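Local coordinates for protein Maltose/maltodextrin transport permease homologue (PDB 6FFL) that binds maltotriose as the solute-binding domain fused to a membrane subunit of an ABC transporter that probably imports maltose and maltodextrins, at residues Q6-M11 with Q36-E41; L61-S66 with K270-N275; L118-K123 with G249-P254; N114-L119 with G234-G239. All blocks are in the same frame, centred on the assembly; numbering follows the deposited sequence.

In the fold
Two lobes around a sugar cleft, as in other type 2 periplasmic binding proteins, account for the layout. Contacts 1 and 2 lie in one mixed sheet, their centres about 10 Å apart, where strands 4-9 and 61-65 run side by side. Contacts 3 and 4 share strand 116-121 of a second, four-strand sheet, centres again about 10 Å apart. Contacts 1 and 3 have centres about 30 Å apart, on opposite sides of the chain's centre. Along the chain contact 1 closes first; contact 2 then spans 3 and 4, because residues 270-275 return to the first sheet. Contacts 1 and 4 touch one glucose, contacts 2 and 4 another, and K270 meets N114 across the cleft.

Contact 1: Q6-M11 with Q36-E41; sequences QIWHQM and QATYRE. With GLC (alpha-D-glucopyranose), chain B.
I7 and H9 each use both N and O on the strand beside them: I7 N gives to Q36 O and I7 O takes T38 N, then H9 N gives to T38 O and H9 O takes R40 N at 2.8 Å. This is the parallel pairing of the beta-alpha-beta unit built from strand 4-9, helix 13-29 and strand 34-39. Q36 O also accepts from a water, which donates to Q6 OE1 as well and accepts from T38 OG1 at 2.7 Å. On the same face of the sheet R40 makes a cation-pi contact with W8, CZ 4.2 Å from the six-membered ring's centroid and 5° off its normal; the guanidinium is turned 62° from the ring plane, and NH1 is hydrogen-bonded to S48 OG. Across the sheet, H9 ND1 takes M11 N in its ring plane at 3.0 Å. Beyond the strand Q10 O accepts from O1 (3.2 Å) and O2 (2.7 Å) of the chain B glucose, while Q10 NE2, bonded to T42 OG1, makes a weak bond to O3. With ND1 accepting, H9 probably carries no proton on that nitrogen, and two sugar hydroxyls are read by a backbone carbonyl.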
# COMPACT_ATOMS: atom_id res chain seq x y z
N GLN A 6 13.24 -19.71 -2.34
CA GLN A 6 11.86 -19.32 -2.08
C GLN A 6 11.72 -17.81 -2.03
O GLN A 6 12.58 -17.11 -1.49
CB GLN A 6 11.37 -19.87 -0.74
CG GLN A 6 11.19 -21.37 -0.62
CD GLN A 6 10.30 -21.71 0.58
OE1 GLN A 6 9.08 -21.84 0.45
NE2 GLN A 6 10.91 -21.81 1.76
N ILE A 7 10.60 -17.30 -2.56
CA ILE A 7 10.22 -15.91 -2.35
C ILE A 7 8.79 -15.88 -1.81
O ILE A 7 7.88 -16.44 -2.44
CB ILE A 7 10.34 -15.06 -3.63
CG1 ILE A 7 9.74 -13.67 -3.40
CG2 ILE A 7 9.69 -15.77 -4.81
CD1 ILE A 7 9.59 -12.86 -4.67
N TRP A 8 8.60 -15.27 -0.65
CA TRP A 8 7.27 -15.01 -0.12
C TRP A 8 6.94 -13.55 -0.40
O TRP A 8 7.75 -12.67 -0.09
CB TRP A 8 7.16 -15.27 1.38
CG TRP A 8 7.30 -16.69 1.79
CD1 TRP A 8 7.55 -17.77 0.98
CD2 TRP A 8 7.24 -17.19 3.13
NE1 TRP A 8 7.65 -18.92 1.75
CE2 TRP A 8 7.45 -18.59 3.06
CE3 TRP A 8 7.01 -16.60 4.37
CZ2 TRP A 8 7.44 -19.40 4.20
CZ3 TRP A 8 7.00 -17.40 5.51
CH2 TRP A 8 7.22 -18.79 5.41
N HIS A 9 5.76 -13.29 -0.96
CA HIS A 9 5.40 -11.94 -1.37
C HIS A 9 3.91 -11.71 -1.12
O HIS A 9 3.16 -12.65 -0.86
CB HIS A 9 5.72 -11.71 -2.84
CG HIS A 9 4.93 -12.61 -3.74
ND1 HIS A 9 3.64 -12.31 -4.12
CD2 HIS A 9 5.21 -13.82 -4.26
CE1 HIS A 9 3.17 -13.29 -4.88
NE2 HIS A 9 4.11 -14.22 -4.98
N GLN A 10 3.49 -10.45 -1.25
CA GLN A 10 2.09 -10.09 -1.08
C GLN A 10 1.52 -9.43 -2.35
O GLN A 10 0.67 -8.54 -2.29
CB GLN A 10 1.89 -9.19 0.15
CG GLN A 10 2.91 -8.04 0.34
CD GLN A 10 2.77 -6.98 -0.73
OE1 GLN A 10 3.39 -7.07 -1.80
NE2 GLN A 10 1.93 -5.97 -0.47
N MET A 11 1.96 -9.91 -3.52
CA MET A 11 1.57 -9.31 -4.80
C MET A 11 0.16 -9.71 -5.22
O MET A 11 -0.15 -10.90 -5.31
CB MET A 11 2.55 -9.71 -5.90
CG MET A 11 3.94 -9.16 -5.72
SD MET A 11 4.91 -9.45 -7.23
CE MET A 11 6.55 -9.07 -6.62
N GLN A 36 10.54 -21.16 -5.82
CA GLN A 36 9.18 -21.38 -5.35
C GLN A 36 8.63 -20.07 -4.80
O GLN A 36 9.17 -19.52 -3.83
CB GLN A 36 9.14 -22.46 -4.27
CG GLN A 36 7.81 -22.56 -3.54
CD GLN A 36 6.72 -23.17 -4.40
OE1 GLN A 36 6.86 -24.28 -4.92
NE2 GLN A 36 5.61 -22.44 -4.55
N ALA A 37 7.54 -19.57 -5.39
CA ALA A 37 6.92 -18.34 -4.94
C ALA A 37 5.66 -18.66 -4.15
O ALA A 37 4.90 -19.56 -4.50
CB ALA A 37 6.57 -17.42 -6.11
N THR A 38 5.44 -17.91 -3.07
CA THR A 38 4.27 -18.10 -2.22
C THR A 38 3.65 -16.75 -1.94
O THR A 38 4.34 -15.83 -1.49
CB THR A 38 4.65 -18.78 -0.89
OG1 THR A 38 5.13 -20.10 -1.14
CG2 THR A 38 3.44 -18.85 0.04
N TYR A 39 2.34 -16.63 -2.20
CA TYR A 39 1.59 -15.42 -1.91
C TYR A 39 1.04 -15.48 -0.49
O TYR A 39 0.41 -16.47 -0.10
CB TYR A 39 0.42 -15.25 -2.88
CG TYR A 39 -0.52 -14.14 -2.44
CD1 TYR A 39 -0.23 -12.81 -2.71
CD2 TYR A 39 -1.69 -14.42 -1.72
CE1 TYR A 39 -1.06 -11.79 -2.29
CE2 TYR A 39 -2.53 -13.40 -1.30
CZ TYR A 39 -2.21 -12.09 -1.60
OH TYR A 39 -3.03 -11.07 -1.19
N ARG A 40 1.23 -14.40 0.26
CA ARG A 40 0.52 -14.20 1.52
C ARG A 40 0.06 -12.76 1.58
O ARG A 40 0.81 -11.85 1.23
CB ARG A 40 1.40 -14.50 2.74
CG ARG A 40 2.09 -15.84 2.68
CD ARG A 40 1.72 -16.68 3.88
NE ARG A 40 2.00 -18.09 3.64
CZ ARG A 40 3.05 -18.74 4.14
NH1 ARG A 40 3.92 -18.10 4.91
NH2 ARG A 40 3.23 -20.02 3.88
N GLU A 41 -1.18 -12.55 2.04
CA GLU A 41 -1.68 -11.20 2.19
C GLU A 41 -0.77 -10.43 3.13
O GLU A 41 -0.17 -11.01 4.04
CB GLU A 41 -3.12 -11.22 2.72
CG GLU A 41 -3.84 -9.87 2.56
CD GLU A 41 -3.55 -8.87 3.68
OE1 GLU A 41 -3.69 -7.64 3.42
OE2 GLU A 41 -3.19 -9.30 4.80
C1 GLC B . -2.70 -6.44 -2.83
C2 GLC B . -1.43 -5.62 -3.10
C3 GLC B . -0.91 -4.97 -1.83
C4 GLC B . -2.02 -4.20 -1.10
C5 GLC B . -3.24 -5.11 -0.89
C6 GLC B . -4.41 -4.34 -0.30
O1 GLC B . -2.37 -7.58 -2.03
O2 GLC B . -0.39 -6.47 -3.60
O3 GLC B . 0.19 -4.10 -2.17
O4 GLC B . -1.49 -3.75 0.16
O5 GLC B . -3.69 -5.65 -2.14
O6 GLC B . -5.49 -5.23 0.03
O HOH W 1 7.77 -20.05 -1.39

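Contact 2: L61-S66 with K270-N275; sequences LVYGPS and KGYSLN. With GLC (alpha-D-glucopyranose), chain C.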
# COMPACT_ATOMS: atom_id res chain seq x y z
N LEU A 61 14.01 -14.88 0.11
CA LEU A 61 13.58 -13.54 -0.25
C LEU A 61 12.17 -13.31 0.26
O LEU A 61 11.31 -14.19 0.17
CB LEU A 61 13.61 -13.33 -1.77
CG LEU A 61 14.98 -12.97 -2.36
CD1 LEU A 61 14.99 -13.21 -3.86
CD2 LEU A 61 15.31 -11.51 -2.05
N VAL A 62 11.92 -12.11 0.79
CA VAL A 62 10.59 -11.69 1.21
C VAL A 62 10.31 -10.32 0.59
O VAL A 62 11.21 -9.48 0.53
CB VAL A 62 10.44 -11.67 2.75
CG1 VAL A 62 11.44 -10.72 3.42
CG2 VAL A 62 9.00 -11.33 3.14
N TYR A 63 9.09 -10.12 0.10
CA TYR A 63 8.73 -8.91 -0.65
C TYR A 63 7.48 -8.31 -0.05
O TYR A 63 6.45 -8.98 0.02
CB TYR A 63 8.49 -9.24 -2.12
CG TYR A 63 8.03 -8.07 -2.98
CD1 TYR A 63 6.68 -7.72 -3.08
CD2 TYR A 63 8.96 -7.33 -3.72
CE1 TYR A 63 6.27 -6.65 -3.89
CE2 TYR A 63 8.56 -6.28 -4.53
CZ TYR A 63 7.22 -5.94 -4.61
OH TYR A 63 6.83 -4.89 -5.42
N GLY A 64 7.54 -7.03 0.32
CA GLY A 64 6.36 -6.35 0.83
C GLY A 64 6.62 -4.88 1.10
O GLY A 64 7.70 -4.35 0.81
N PRO A 65 5.65 -4.21 1.73
CA PRO A 65 5.73 -2.75 1.88
C PRO A 65 6.91 -2.33 2.73
O PRO A 65 7.37 -3.06 3.61
CB PRO A 65 4.41 -2.38 2.58
CG PRO A 65 3.54 -3.60 2.47
CD PRO A 65 4.43 -4.79 2.32
N SER A 66 7.39 -1.11 2.48
CA SER A 66 8.63 -0.68 3.10
C SER A 66 8.57 -0.56 4.61
O SER A 66 9.62 -0.64 5.25
CB SER A 66 9.10 0.64 2.49
OG SER A 66 8.07 1.58 2.53
N LYS A 270 7.22 -1.21 -2.37
CA LYS A 270 7.24 -2.58 -1.89
C LYS A 270 8.50 -3.21 -2.47
O LYS A 270 8.81 -3.00 -3.65
CB LYS A 270 5.97 -3.34 -2.32
CG LYS A 270 4.66 -2.73 -1.76
CD LYS A 270 3.42 -3.36 -2.37
CE LYS A 270 3.20 -2.88 -3.81
NZ LYS A 270 2.97 -1.40 -3.89
N GLY A 271 9.26 -3.91 -1.64
CA GLY A 271 10.56 -4.35 -2.13
C GLY A 271 11.05 -5.60 -1.45
O GLY A 271 10.40 -6.16 -0.57
N TYR A 272 12.24 -6.02 -1.88
CA TYR A 272 12.84 -7.30 -1.50
C TYR A 272 13.82 -7.13 -0.35
O TYR A 272 14.59 -6.17 -0.30
CB TYR A 272 13.56 -7.92 -2.70
CG TYR A 272 12.66 -8.21 -3.89
CD1 TYR A 272 11.97 -9.42 -3.98
CD2 TYR A 272 12.50 -7.28 -4.92
CE1 TYR A 272 11.16 -9.70 -5.06
CE2 TYR A 272 11.67 -7.54 -6.00
CZ TYR A 272 11.00 -8.76 -6.06
OH TYR A 272 10.17 -9.05 -7.13
N SER A 273 13.78 -8.09 0.58
CA SER A 273 14.78 -8.23 1.63
C SER A 273 15.33 -9.65 1.59
O SER A 273 14.64 -10.57 1.16
CB SER A 273 14.20 -7.94 3.03
OG SER A 273 13.67 -6.63 3.12
N LEU A 274 16.57 -9.81 2.06
CA LEU A 274 17.24 -11.10 2.15
C LEU A 274 17.19 -11.64 3.59
O LEU A 274 17.54 -10.93 4.53
CB LEU A 274 18.70 -10.98 1.71
CG LEU A 274 19.01 -10.74 0.23
CD1 LEU A 274 20.52 -10.58 0.05
CD2 LEU A 274 18.53 -11.90 -0.62
N ASN A 275 16.75 -12.89 3.74
CA ASN A 275 16.72 -13.56 5.04
C ASN A 275 18.12 -13.62 5.65
O ASN A 275 19.10 -13.95 4.98
CB ASN A 275 16.15 -14.97 4.86
CG ASN A 275 15.63 -15.58 6.15
OD1 ASN A 275 16.09 -15.26 7.24
ND2 ASN A 275 14.64 -16.47 6.02
C1 GLC C . -1.65 -2.35 0.27
C2 GLC C . -0.32 -1.66 0.54
C3 GLC C . 0.21 -1.93 1.94
C4 GLC C . -0.90 -1.60 2.94
C5 GLC C . -2.14 -2.42 2.60
C6 GLC C . -3.28 -2.13 3.58
O2 GLC C . 0.62 -2.10 -0.45
O3 GLC C . 1.35 -1.09 2.18
O4 GLC C . -0.48 -1.95 4.25
O5 GLC C . -2.58 -2.05 1.30
O6 GLC C . -4.30 -3.15 3.48
O HOH W 2 10.94 -7.18 2.64
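Y63 and Y272, a non-hydrogen-bonded pair of the antiparallel strands 61-65 and 266-274, meet as an edge-to-face stack. Y63 CB rests 3.9 Å from both G271 O and Y272 CD1. The ring leaves with CG anti to the backbone N (chi1 177°). CD2 is the atom that enters the stack: it stands 3.3 Å above the middle of the Y272 ring, and the two planes are inclined at 57°. Next to it CE2 comes 3.4 Å from K270 O, whereas on the other side of the ring CE1 meets K270 CB at 3.7 Å. One face of the ring has G271 N above it, offset toward the rim. At the tip, OH lies 3.6 Å from K270 CB and is hydrogen-bonded to D110 OD1.

Underneath, the backbone is held by two hydrogen-bonded pairs, V62 with S273 and G64 with G271. A water donates to both V62 O and S273 OG (2.8 Å to OG), and S273 OG is also bonded to Y106 O.

At the cleft end, P65 CG touches O3 of the chain C glucose at 3.3 Å. The K270 chain runs past P65 CA and sends NZ to N114 OD1. At the other end L61 lies beside L274, though L61 has two conformers and that touch is less certain. The chemistry implies apolar and aromatic packing on the face of L61, Y63 and Y272, with P65 and K270 reaching the sugar.

Contact 3: L118-K123 with G249-P254; sequences LLYNKK and GIARIP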
# COMPACT_ATOMS: atom_id res chain seq x y z
N LEU A 118 -8.19 8.57 -5.56
CA LEU A 118 -9.56 8.36 -6.01
C LEU A 118 -9.52 7.76 -7.41
O LEU A 118 -8.76 8.22 -8.26
CB LEU A 118 -10.35 9.68 -6.00
CG LEU A 118 -11.86 9.54 -6.25
CD1 LEU A 118 -12.54 9.04 -4.99
CD2 LEU A 118 -12.46 10.88 -6.70
N LEU A 119 -10.30 6.70 -7.62
CA LEU A 119 -10.51 6.16 -8.95
C LEU A 119 -11.98 6.34 -9.27
O LEU A 119 -12.82 6.24 -8.37
CB LEU A 119 -10.14 4.66 -9.05
CG LEU A 119 -8.68 4.30 -8.74
CD1 LEU A 119 -8.47 4.07 -7.24
CD2 LEU A 119 -8.28 3.05 -9.54
N TYR A 120 -12.29 6.61 -10.53
CA TYR A 120 -13.68 6.82 -10.89
C TYR A 120 -13.96 6.12 -12.21
O TYR A 120 -13.10 6.10 -13.10
CB TYR A 120 -14.05 8.31 -10.97
CG TYR A 120 -13.18 9.17 -11.88
CD1 TYR A 120 -12.00 9.72 -11.41
CD2 TYR A 120 -13.57 9.45 -13.18
CE1 TYR A 120 -11.21 10.53 -12.23
CE2 TYR A 120 -12.79 10.24 -14.01
CZ TYR A 120 -11.61 10.77 -13.53
OH TYR A 120 -10.84 11.57 -14.35
N ASN A 121 -15.16 5.54 -12.32
CA ASN A 121 -15.59 4.82 -13.51
C ASN A 121 -16.18 5.83 -14.49
O ASN A 121 -17.18 6.49 -14.20
CB ASN A 121 -16.61 3.75 -13.11
CG ASN A 121 -16.97 2.79 -14.25
OD1 ASN A 121 -16.81 3.11 -15.42
ND2 ASN A 121 -17.47 1.61 -13.89
N LYS A 122 -15.54 5.96 -15.65
CA LYS A 122 -15.98 6.93 -16.64
C LYS A 122 -17.32 6.59 -17.28
O LYS A 122 -17.87 7.43 -18.00
CB LYS A 122 -14.89 7.09 -17.70
CG LYS A 122 -13.65 7.77 -17.15
CD LYS A 122 -12.51 7.71 -18.15
CE LYS A 122 -11.31 8.51 -17.67
NZ LYS A 122 -10.23 8.56 -18.71
N LYS A 123 -17.86 5.39 -17.03
CA LYS A 123 -19.26 5.13 -17.39
C LYS A 123 -20.19 6.10 -16.67
O LYS A 123 -21.27 6.41 -17.18
CB LYS A 123 -19.66 3.70 -17.03
CG LYS A 123 -19.54 2.68 -18.13
CD LYS A 123 -19.97 1.30 -17.61
CE LYS A 123 -20.73 0.52 -18.67
NZ LYS A 123 -20.09 0.64 -20.01
N GLY A 249 -10.61 6.75 -14.49
CA GLY A 249 -9.67 7.83 -14.28
C GLY A 249 -9.18 7.81 -12.84
O GLY A 249 -9.70 7.08 -12.00
N ILE A 250 -8.16 8.62 -12.57
CA ILE A 250 -7.60 8.72 -11.23
C ILE A 250 -7.49 10.20 -10.86
O ILE A 250 -7.43 11.07 -11.73
CB ILE A 250 -6.23 8.03 -11.09
CG1 ILE A 250 -5.16 8.69 -11.96
CG2 ILE A 250 -6.33 6.53 -11.40
CD1 ILE A 250 -3.73 8.14 -11.66
N ALA A 251 -7.50 10.47 -9.55
CA ALA A 251 -7.45 11.84 -9.05
C ALA A 251 -6.99 11.81 -7.60
O ALA A 251 -7.01 10.76 -6.95
CB ALA A 251 -8.82 12.53 -9.14
N ARG A 252 -6.59 12.97 -7.10
CA ARG A 252 -6.35 13.09 -5.67
C ARG A 252 -7.60 12.70 -4.88
O ARG A 252 -8.72 13.01 -5.29
CB ARG A 252 -5.96 14.53 -5.32
CG ARG A 252 -4.63 14.97 -5.88
CD ARG A 252 -4.31 16.41 -5.49
NE ARG A 252 -2.97 16.76 -5.92
CZ ARG A 252 -2.40 17.95 -5.72
NH1 ARG A 252 -3.07 18.90 -5.08
NH2 ARG A 252 -1.16 18.17 -6.15
N ILE A 253 -7.40 12.06 -3.73
CA ILE A 253 -8.50 11.97 -2.76
C ILE A 253 -8.92 13.41 -2.49
O ILE A 253 -8.06 14.26 -2.23
CB ILE A 253 -8.08 11.24 -1.47
CG1 ILE A 253 -7.74 9.78 -1.76
CG2 ILE A 253 -9.19 11.32 -0.42
CD1 ILE A 253 -6.98 9.09 -0.60
N PRO A 254 -10.21 13.74 -2.59
CA PRO A 254 -10.61 15.16 -2.62
C PRO A 254 -10.24 15.92 -1.35
O PRO A 254 -10.25 15.38 -0.23
CB PRO A 254 -12.12 15.09 -2.81
CG PRO A 254 -12.34 13.82 -3.56
CD PRO A 254 -11.31 12.85 -3.00
O HOH W 3 -8.60 12.77 -13.26
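L118 to Y120 pair antiparallel with A251 to G249, the short axes 4.7 Å apart and their directions at 150°, with four hydrogen bonds in the two hydrogen-bonded pairs L118 with A251 and Y120 with G249. The tightest of these bonds by distance runs from L118 N to A251 O, 2.8 Å.

Y120 lays its ring over G249. Its CG sits between the backbone N and the carbonyl carbon (chi1 54°). G249 CA lies over one face of the ring, 3.6 Å from its plane and displaced toward the rim, in a CH-pi contact, and Y120 CE1 comes 3.4 Å from G249 C. At the ring edge, in its plane, a water sits 2.8 Å from Y120 OH and donates to I250 O at 2.6 Å, so the phenol and a carbonyl of the facing strand are bridged. The extended K122 chain passes the same glycine, with CE 3.7 Å from G249 N.

L118 lies on this face too, its CB beside A251 O and its CD2 reaching toward P254 CG. On the other face the L119 and I250 side chains cross, with CG of L119 4.2 Å from CG2 of I250, and I250 goes on to pack against I330 and I334 of helix 328-335. Just past the strand, R252 forms salt bridges with D333 and E336.

Strand 248-251 is an outermost strand of this four-strand sheet within the chain. The chemistry implies a join made by backbone bonds and ring-on-glycine packing, in which the Y120 hydroxyl is linked through a water to I250 O.

Contact 4: N114-L119 with G234-G239; sequences NHLMLL and GDWSWG. With GLC (alpha-D-glucopyranose), chain C; GLC (alpha-D-glucopyranose), chain B.
N114 OD1 and the W236 ring touch in the sugar cleft, in the lobe of this periplasmic-binding-protein fold built on strand 116-121. N114 grips the chain C glucose with both ends of its amide: OD1 takes the O2 hydroxyl at a short 2.5 Å, and ND2 gives to O3 at 3.0 Å in a nearly straight bond (178°). OD1 also receives K270 NZ from the facing lobe. W236 is the platform, its indole lying under two consecutive sugars: C1 of the chain C glucose stands 3.5 Å above the ring plane toward the rim, and C4 of the chain B glucose 3.8 Å above its centre. Such aromatic stacking is familiar from maltodextrin-binding proteins.

The second shell sets these groups in place. Under the opposite face of the indole, G234 CA lies 3.4 Å from the plane. L116 CD2 leans obliquely on W236 CH2, and W236 NE1 is tied to Y216 OH. The D235 carboxylate bonds weakly to N114 N, OD1 being the nearer oxygen at 3.0 Å, and OD2 sits at the edge of the H115 ring by CE1. H115 in turn holds S331 OG through NE2. The turn into helix 238-243 is closed on G234 O, which accepts from both S237 N and S237 OG, the latter at 2.7 Å.

Further out, M117 crosses W238 at about a right angle: M117 CE lies over a face of the H115 ring, and SD, in the plane of the indole, takes a weak hydrogen bond from W238 NE1 at 3.4 Å and 143°.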
# COMPACT_ATOMS: atom_id res chain seq x y z
N ASN A 114 2.76 2.88 -4.18
CA ASN A 114 2.04 2.31 -3.05
C ASN A 114 1.06 3.30 -2.45
O ASN A 114 0.71 3.20 -1.27
CB ASN A 114 3.03 1.80 -1.98
CG ASN A 114 2.41 0.74 -1.10
OD1 ASN A 114 1.83 -0.22 -1.60
ND2 ASN A 114 2.52 0.91 0.22
N HIS A 115 0.60 4.26 -3.24
CA HIS A 115 -0.17 5.39 -2.76
C HIS A 115 -1.64 5.23 -3.11
O HIS A 115 -1.99 4.72 -4.19
CB HIS A 115 0.37 6.70 -3.36
CG HIS A 115 0.49 6.68 -4.86
ND1 HIS A 115 1.25 5.75 -5.54
CD2 HIS A 115 -0.04 7.50 -5.80
CE1 HIS A 115 1.18 6.00 -6.84
NE2 HIS A 115 0.41 7.05 -7.02
N LEU A 116 -2.50 5.70 -2.21
CA LEU A 116 -3.94 5.69 -2.43
C LEU A 116 -4.39 6.92 -3.22
O LEU A 116 -3.77 7.99 -3.16
CB LEU A 116 -4.68 5.65 -1.11
CG LEU A 116 -4.47 4.38 -0.30
CD1 LEU A 116 -5.10 4.56 1.08
CD2 LEU A 116 -5.05 3.18 -1.02
N MET A 117 -5.49 6.76 -3.93
CA MET A 117 -6.02 7.85 -4.76
C MET A 117 -7.50 7.59 -4.96
O MET A 117 -8.02 6.54 -4.59
CB MET A 117 -5.28 7.91 -6.10
CG MET A 117 -5.64 6.77 -7.03
SD MET A 117 -4.30 6.32 -8.16
CE MET A 117 -3.18 5.46 -7.04
N LEU A 118 -8.19 8.57 -5.56
CA LEU A 118 -9.56 8.36 -6.01
C LEU A 118 -9.52 7.76 -7.41
O LEU A 118 -8.76 8.22 -8.26
CB LEU A 118 -10.35 9.68 -6.00
CG LEU A 118 -11.86 9.54 -6.25
CD1 LEU A 118 -12.54 9.04 -4.99
CD2 LEU A 118 -12.46 10.88 -6.70
N LEU A 119 -10.30 6.70 -7.62
CA LEU A 119 -10.51 6.16 -8.95
C LEU A 119 -11.98 6.34 -9.27
O LEU A 119 -12.82 6.24 -8.37
CB LEU A 119 -10.14 4.66 -9.05
CG LEU A 119 -8.68 4.30 -8.74
CD1 LEU A 119 -8.47 4.07 -7.24
CD2 LEU A 119 -8.28 3.05 -9.54
N GLY A 234 -5.10 1.80 -4.31
CA GLY A 234 -3.71 2.14 -4.56
C GLY A 234 -3.27 1.80 -5.98
O GLY A 234 -3.99 1.18 -6.75
N ASP A 235 -2.05 2.24 -6.32
CA ASP A 235 -1.57 2.02 -7.68
C ASP A 235 -1.36 0.53 -7.99
O ASP A 235 -1.31 0.16 -9.17
CB ASP A 235 -0.30 2.85 -7.94
CG ASP A 235 0.93 2.37 -7.14
OD1 ASP A 235 0.78 1.72 -6.08
OD2 ASP A 235 2.06 2.67 -7.58
N TRP A 236 -1.29 -0.33 -6.97
CA TRP A 236 -1.21 -1.77 -7.21
C TRP A 236 -2.44 -2.31 -7.92
O TRP A 236 -2.39 -3.42 -8.47
CB TRP A 236 -1.05 -2.54 -5.89
CG TRP A 236 -2.19 -2.26 -4.93
CD1 TRP A 236 -3.43 -2.83 -4.94
CD2 TRP A 236 -2.19 -1.30 -3.86
NE1 TRP A 236 -4.20 -2.29 -3.93
CE2 TRP A 236 -3.46 -1.35 -3.25
CE3 TRP A 236 -1.23 -0.42 -3.34
CZ2 TRP A 236 -3.81 -0.55 -2.16
CZ3 TRP A 236 -1.58 0.39 -2.25
CH2 TRP A 236 -2.85 0.32 -1.68
N SER A 237 -3.55 -1.56 -7.92
CA SER A 237 -4.81 -2.06 -8.46
C SER A 237 -5.03 -1.68 -9.92
O SER A 237 -5.96 -2.21 -10.53
CB SER A 237 -5.98 -1.56 -7.61
OG SER A 237 -6.17 -0.14 -7.77
N TRP A 238 -4.20 -0.81 -10.49
CA TRP A 238 -4.44 -0.32 -11.85
C TRP A 238 -4.49 -1.47 -12.85
O TRP A 238 -5.37 -1.52 -13.71
CB TRP A 238 -3.34 0.65 -12.26
CG TRP A 238 -3.31 1.95 -11.50
CD1 TRP A 238 -4.32 2.50 -10.76
CD2 TRP A 238 -2.22 2.86 -11.45
NE1 TRP A 238 -3.90 3.71 -10.24
CE2 TRP A 238 -2.62 3.96 -10.67
CE3 TRP A 238 -0.93 2.86 -12.00
CZ2 TRP A 238 -1.77 5.03 -10.40
CZ3 TRP A 238 -0.09 3.94 -11.74
CH2 TRP A 238 -0.52 5.01 -10.94
N GLY A 239 -3.52 -2.39 -12.76
CA GLY A 239 -3.44 -3.45 -13.75
C GLY A 239 -4.68 -4.31 -13.77
O GLY A 239 -5.18 -4.68 -14.84
C1 GLC C . -1.65 -2.35 0.27
C2 GLC C . -0.32 -1.66 0.54
C3 GLC C . 0.21 -1.93 1.94
C4 GLC C . -0.90 -1.60 2.94
C5 GLC C . -2.14 -2.42 2.60
C6 GLC C . -3.28 -2.13 3.58
O2 GLC C . 0.62 -2.10 -0.45
O3 GLC C . 1.35 -1.09 2.18
O4 GLC C . -0.48 -1.95 4.25
O5 GLC C . -2.58 -2.05 1.30
O6 GLC C . -4.30 -3.15 3.48
C1 GLC B . -2.70 -6.44 -2.83
C2 GLC B . -1.43 -5.62 -3.10
C3 GLC B . -0.91 -4.97 -1.83
C4 GLC B . -2.02 -4.20 -1.10
C5 GLC B . -3.24 -5.11 -0.89
C6 GLC B . -4.41 -4.34 -0.30
O1 GLC B . -2.37 -7.58 -2.03
O2 GLC B . -0.39 -6.47 -3.60
O3 GLC B . 0.19 -4.10 -2.17
O4 GLC B . -1.49 -3.75 0.16
O5 GLC B . -3.69 -5.65 -2.14
O6 GLC B . -5.49 -5.23 0.03